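Local coordinates for protein aminotransferase TlmJ (Streptoalloteichus hindustanus, PDB 5UID) that is probably a pyridoxal phosphate-dependent aminotransferase of the DegT/DnrJ/EryC1 family, likely acting in natural product biosynthesis, at residues V311-V324 against T371-L383. Numbering follows the deposited sequence.
Sequences VRDAMARRLYDRGV and TVIGEVRAGLAAL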
# COMPACT_ATOMS: atom_id res chain seq x y z
N VAL A 311 7.74 -2.02 38.63
CA VAL A 311 6.37 -2.51 38.63
C VAL A 311 5.67 -2.34 37.29
O VAL A 311 4.54 -2.82 37.13
CB VAL A 311 5.53 -1.86 39.74
CG1 VAL A 311 6.27 -1.91 41.07
CG2 VAL A 311 5.16 -0.43 39.37
N ARG A 312 6.30 -1.67 36.31
CA ARG A 312 5.64 -1.44 35.03
C ARG A 312 5.34 -2.76 34.32
O ARG A 312 4.21 -2.99 33.88
CB ARG A 312 6.52 -0.55 34.14
CG ARG A 312 5.79 0.14 32.98
CD ARG A 312 5.63 -0.77 31.76
NE ARG A 312 6.90 -1.36 31.34
CZ ARG A 312 7.78 -0.75 30.55
NH1 ARG A 312 8.90 -1.36 30.21
NH2 ARG A 312 7.53 0.47 30.10
N ASP A 313 6.34 -3.63 34.20
CA ASP A 313 6.13 -4.90 33.51
C ASP A 313 5.18 -5.80 34.28
O ASP A 313 4.30 -6.43 33.69
CB ASP A 313 7.47 -5.60 33.29
CG ASP A 313 8.39 -4.81 32.37
OD1 ASP A 313 7.96 -3.77 31.83
OD2 ASP A 313 9.55 -5.24 32.18
N ALA A 314 5.33 -5.85 35.61
CA ALA A 314 4.42 -6.64 36.43
C ALA A 314 2.99 -6.12 36.34
O ALA A 314 2.03 -6.89 36.46
CB ALA A 314 4.90 -6.66 37.88
N MSE A 315 2.83 -4.81 36.14
CA MSE A 315 1.51 -4.21 35.99
C MSE A 315 0.83 -4.68 34.71
O MSE A 315 -0.35 -5.02 34.71
CB MSE A 315 1.62 -2.69 36.00
CG MSE A 315 0.28 -1.99 36.03
SE MSE A 315 -0.61 -2.27 37.75
CE MSE A 315 -2.41 -1.91 37.18
N ALA A 316 1.59 -4.68 33.61
CA ALA A 316 1.04 -5.13 32.34
C ALA A 316 0.69 -6.61 32.37
O ALA A 316 -0.32 -7.03 31.80
CB ALA A 316 2.03 -4.83 31.21
N ARG A 317 1.52 -7.42 33.04
CA ARG A 317 1.21 -8.84 33.18
C ARG A 317 -0.05 -9.06 34.01
O ARG A 317 -0.88 -9.91 33.67
CB ARG A 317 2.40 -9.58 33.81
CG ARG A 317 3.54 -9.89 32.86
CD ARG A 317 4.89 -9.65 33.53
NE ARG A 317 4.98 -10.30 34.84
CZ ARG A 317 5.94 -10.04 35.73
NH1 ARG A 317 5.95 -10.68 36.89
NH2 ARG A 317 6.88 -9.15 35.45
N ARG A 318 -0.20 -8.30 35.09
CA ARG A 318 -1.38 -8.43 35.94
C ARG A 318 -2.63 -7.99 35.19
O ARG A 318 -3.66 -8.68 35.21
CB ARG A 318 -1.20 -7.63 37.22
CG ARG A 318 -2.37 -7.74 38.19
CD ARG A 318 -2.17 -6.85 39.40
NE ARG A 318 -3.33 -6.85 40.28
CZ ARG A 318 -3.45 -7.58 41.38
NH1 ARG A 318 -2.45 -8.38 41.75
NH2 ARG A 318 -4.55 -7.51 42.11
N LEU A 319 -2.57 -6.83 34.53
CA LEU A 319 -3.72 -6.34 33.78
C LEU A 319 -4.11 -7.30 32.67
O LEU A 319 -5.31 -7.52 32.42
CB LEU A 319 -3.42 -4.95 33.21
CG LEU A 319 -3.33 -3.85 34.26
CD1 LEU A 319 -3.01 -2.50 33.63
CD2 LEU A 319 -4.63 -3.78 35.04
N TYR A 320 -3.13 -7.90 32.00
CA TYR A 320 -3.42 -8.89 30.97
C TYR A 320 -4.21 -10.06 31.53
O TYR A 320 -5.20 -10.50 30.94
CB TYR A 320 -2.13 -9.38 30.32
CG TYR A 320 -2.35 -10.31 29.15
CD1 TYR A 320 -2.48 -9.81 27.86
CD2 TYR A 320 -2.45 -11.68 29.33
CE1 TYR A 320 -2.69 -10.65 26.78
CE2 TYR A 320 -2.67 -12.53 28.26
CZ TYR A 320 -2.78 -12.01 26.99
OH TYR A 320 -2.99 -12.85 25.92
N ASP A 321 -3.78 -10.59 32.68
CA ASP A 321 -4.49 -11.70 33.30
C ASP A 321 -5.90 -11.33 33.73
O ASP A 321 -6.75 -12.22 33.88
CB ASP A 321 -3.71 -12.23 34.51
CG ASP A 321 -2.36 -12.80 34.13
OD1 ASP A 321 -2.18 -13.17 32.95
OD2 ASP A 321 -1.48 -12.89 35.02
N ARG A 322 -6.18 -10.04 33.93
CA ARG A 322 -7.50 -9.58 34.33
C ARG A 322 -8.37 -9.16 33.15
O ARG A 322 -9.47 -8.65 33.36
CB ARG A 322 -7.38 -8.42 35.32
CG ARG A 322 -6.54 -8.73 36.55
CD ARG A 322 -7.30 -9.57 37.56
NE ARG A 322 -6.65 -9.55 38.87
CZ ARG A 322 -5.73 -10.44 39.26
NH1 ARG A 322 -5.36 -11.41 38.44
NH2 ARG A 322 -5.20 -10.34 40.47
N GLY A 323 -7.89 -9.37 31.92
CA GLY A 323 -8.65 -8.99 30.75
C GLY A 323 -8.50 -7.55 30.32
O GLY A 323 -9.40 -7.02 29.66
N VAL A 324 -7.40 -6.89 30.66
CA VAL A 324 -7.16 -5.50 30.29
C VAL A 324 -5.84 -5.46 29.53
O VAL A 324 -4.76 -5.56 30.13
CB VAL A 324 -7.14 -4.57 31.51
CG1 VAL A 324 -6.72 -3.16 31.09
CG2 VAL A 324 -8.50 -4.55 32.18
N THR A 371 -13.76 -0.83 34.57
CA THR A 371 -12.93 -2.01 34.75
C THR A 371 -11.45 -1.66 34.70
O THR A 371 -10.65 -2.19 35.48
CB THR A 371 -13.27 -3.06 33.68
OG1 THR A 371 -14.66 -3.37 33.73
CG2 THR A 371 -12.47 -4.33 33.91
N VAL A 372 -11.06 -0.76 33.79
CA VAL A 372 -9.66 -0.35 33.69
C VAL A 372 -9.24 0.40 34.95
O VAL A 372 -8.20 0.11 35.54
CB VAL A 372 -9.44 0.49 32.42
CG1 VAL A 372 -8.05 1.11 32.44
CG2 VAL A 372 -9.62 -0.36 31.18
N ILE A 373 -10.04 1.38 35.37
CA ILE A 373 -9.71 2.16 36.56
C ILE A 373 -9.61 1.26 37.78
O ILE A 373 -8.69 1.39 38.59
CB ILE A 373 -10.74 3.29 36.77
CG1 ILE A 373 -10.71 4.27 35.60
CG2 ILE A 373 -10.47 4.01 38.08
CD1 ILE A 373 -11.78 5.33 35.67
N GLY A 374 -10.55 0.33 37.92
CA GLY A 374 -10.53 -0.56 39.08
C GLY A 374 -9.33 -1.48 39.09
O GLY A 374 -8.69 -1.67 40.13
N GLU A 375 -8.99 -2.07 37.94
CA GLU A 375 -7.84 -2.95 37.87
C GLU A 375 -6.53 -2.19 38.07
O GLU A 375 -5.59 -2.72 38.67
CB GLU A 375 -7.82 -3.70 36.54
CG GLU A 375 -8.93 -4.73 36.40
CD GLU A 375 -8.80 -5.85 37.41
OE1 GLU A 375 -7.68 -6.10 37.89
OE2 GLU A 375 -9.83 -6.49 37.73
N VAL A 376 -6.45 -0.95 37.57
CA VAL A 376 -5.25 -0.15 37.76
C VAL A 376 -5.05 0.18 39.23
O VAL A 376 -3.95 0.03 39.78
CB VAL A 376 -5.29 1.12 36.89
CG1 VAL A 376 -4.20 2.10 37.31
CG2 VAL A 376 -5.12 0.76 35.42
N ARG A 377 -6.12 0.63 39.90
CA ARG A 377 -6.02 0.95 41.32
C ARG A 377 -5.69 -0.28 42.15
O ARG A 377 -4.87 -0.22 43.07
CB ARG A 377 -7.32 1.60 41.81
CG ARG A 377 -7.61 2.96 41.19
CD ARG A 377 -8.87 3.58 41.77
NE ARG A 377 -8.74 3.81 43.20
CZ ARG A 377 -8.50 5.00 43.75
NH1 ARG A 377 -8.39 5.11 45.07
NH2 ARG A 377 -8.37 6.07 42.98
N ALA A 378 -6.33 -1.41 41.85
CA ALA A 378 -6.06 -2.64 42.59
C ALA A 378 -4.66 -3.16 42.29
O ALA A 378 -3.96 -3.64 43.20
CB ALA A 378 -7.11 -3.70 42.26
N GLY A 379 -4.23 -3.09 41.03
CA GLY A 379 -2.90 -3.57 40.68
C GLY A 379 -1.80 -2.80 41.37
O GLY A 379 -0.84 -3.39 41.89
N LEU A 380 -1.91 -1.47 41.39
CA LEU A 380 -0.88 -0.67 42.04
C LEU A 380 -0.90 -0.85 43.55
O LEU A 380 0.16 -0.78 44.19
CB LEU A 380 -1.06 0.81 41.68
CG LEU A 380 0.23 1.63 41.74
CD1 LEU A 380 1.28 1.03 40.82
CD2 LEU A 380 -0.05 3.07 41.37
N ALA A 381 -2.07 -1.09 44.14
CA ALA A 381 -2.13 -1.36 45.57
C ALA A 381 -1.43 -2.67 45.92
O ALA A 381 -0.73 -2.76 46.93
CB ALA A 381 -3.58 -1.39 46.05
N ALA A 382 -1.59 -3.69 45.07
CA ALA A 382 -0.97 -4.98 45.33
C ALA A 382 0.53 -4.97 45.06
O ALA A 382 1.28 -5.69 45.73
CB ALA A 382 -1.65 -6.06 44.49
N LEU A 383 0.98 -4.18 44.10
CA LEU A 383 2.40 -4.12 43.75
C LEU A 383 3.18 -3.10 44.55
O LEU A 383 4.38 -2.94 44.34
CB LEU A 383 2.56 -3.83 42.25
CG LEU A 383 2.04 -4.93 41.31
CD1 LEU A 383 2.24 -4.53 39.86
CD2 LEU A 383 2.73 -6.25 41.60
O HOH W 1 -5.50 -5.63 38.80
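M315, a selenomethionine, drives its side chain as a knob into the hole formed by V376, G379, L380 and L383. Its CG stands anti to the backbone N (chi1 -172°) and the chain then bends at chi2, which lays SE along the G379 backbone, 3.8 Å from G379 C, and ends with CE 3.4 Å from V376 CA. A CB on G379 would clash with that methyl, so the absence of a side chain probably allows this close approach between helices at 132°. L319 and E375 point past one another, L319 CD2 resting on E375 CB at 3.5 Å. Where helix 311-321 ends in a Schellman motif with G323 as C-prime, V324 lays CG1 against V372 CG2. At the far end L383 CD1 touches A314 CB at 3.9 Å.

Toward the solvent-facing edge R318 runs out extended across G379, NE 3.3 Å from G379 CA. The A382 methyl sits over one face of its guanidinium and R322 NH2 over the opposite one, both displaced toward the rim. One water accepts from R318 NE and donates to E375 O, tying both helices together. With an alanine at R318, that water would probably lose its anchor on helix 311-321, and G379 and A382 their cover. R322 lies crosswise to E375, guanidinium and carboxylate planes 89° apart, and meets it chiefly through CB and CG, R322 CG 3.2 Å from E375 OE1; R322 NE to E375 OE1, at 3.7 Å, is only a long salt bridge.

On its buried side M315 also packs on L356, and V376 on L358, both of strand 355-358. The pairing thus rests on shape in its buried half, while E375, with R318 and R322 both near its carboxylate, probably adds water-mediated and electrostatic attraction at the edge.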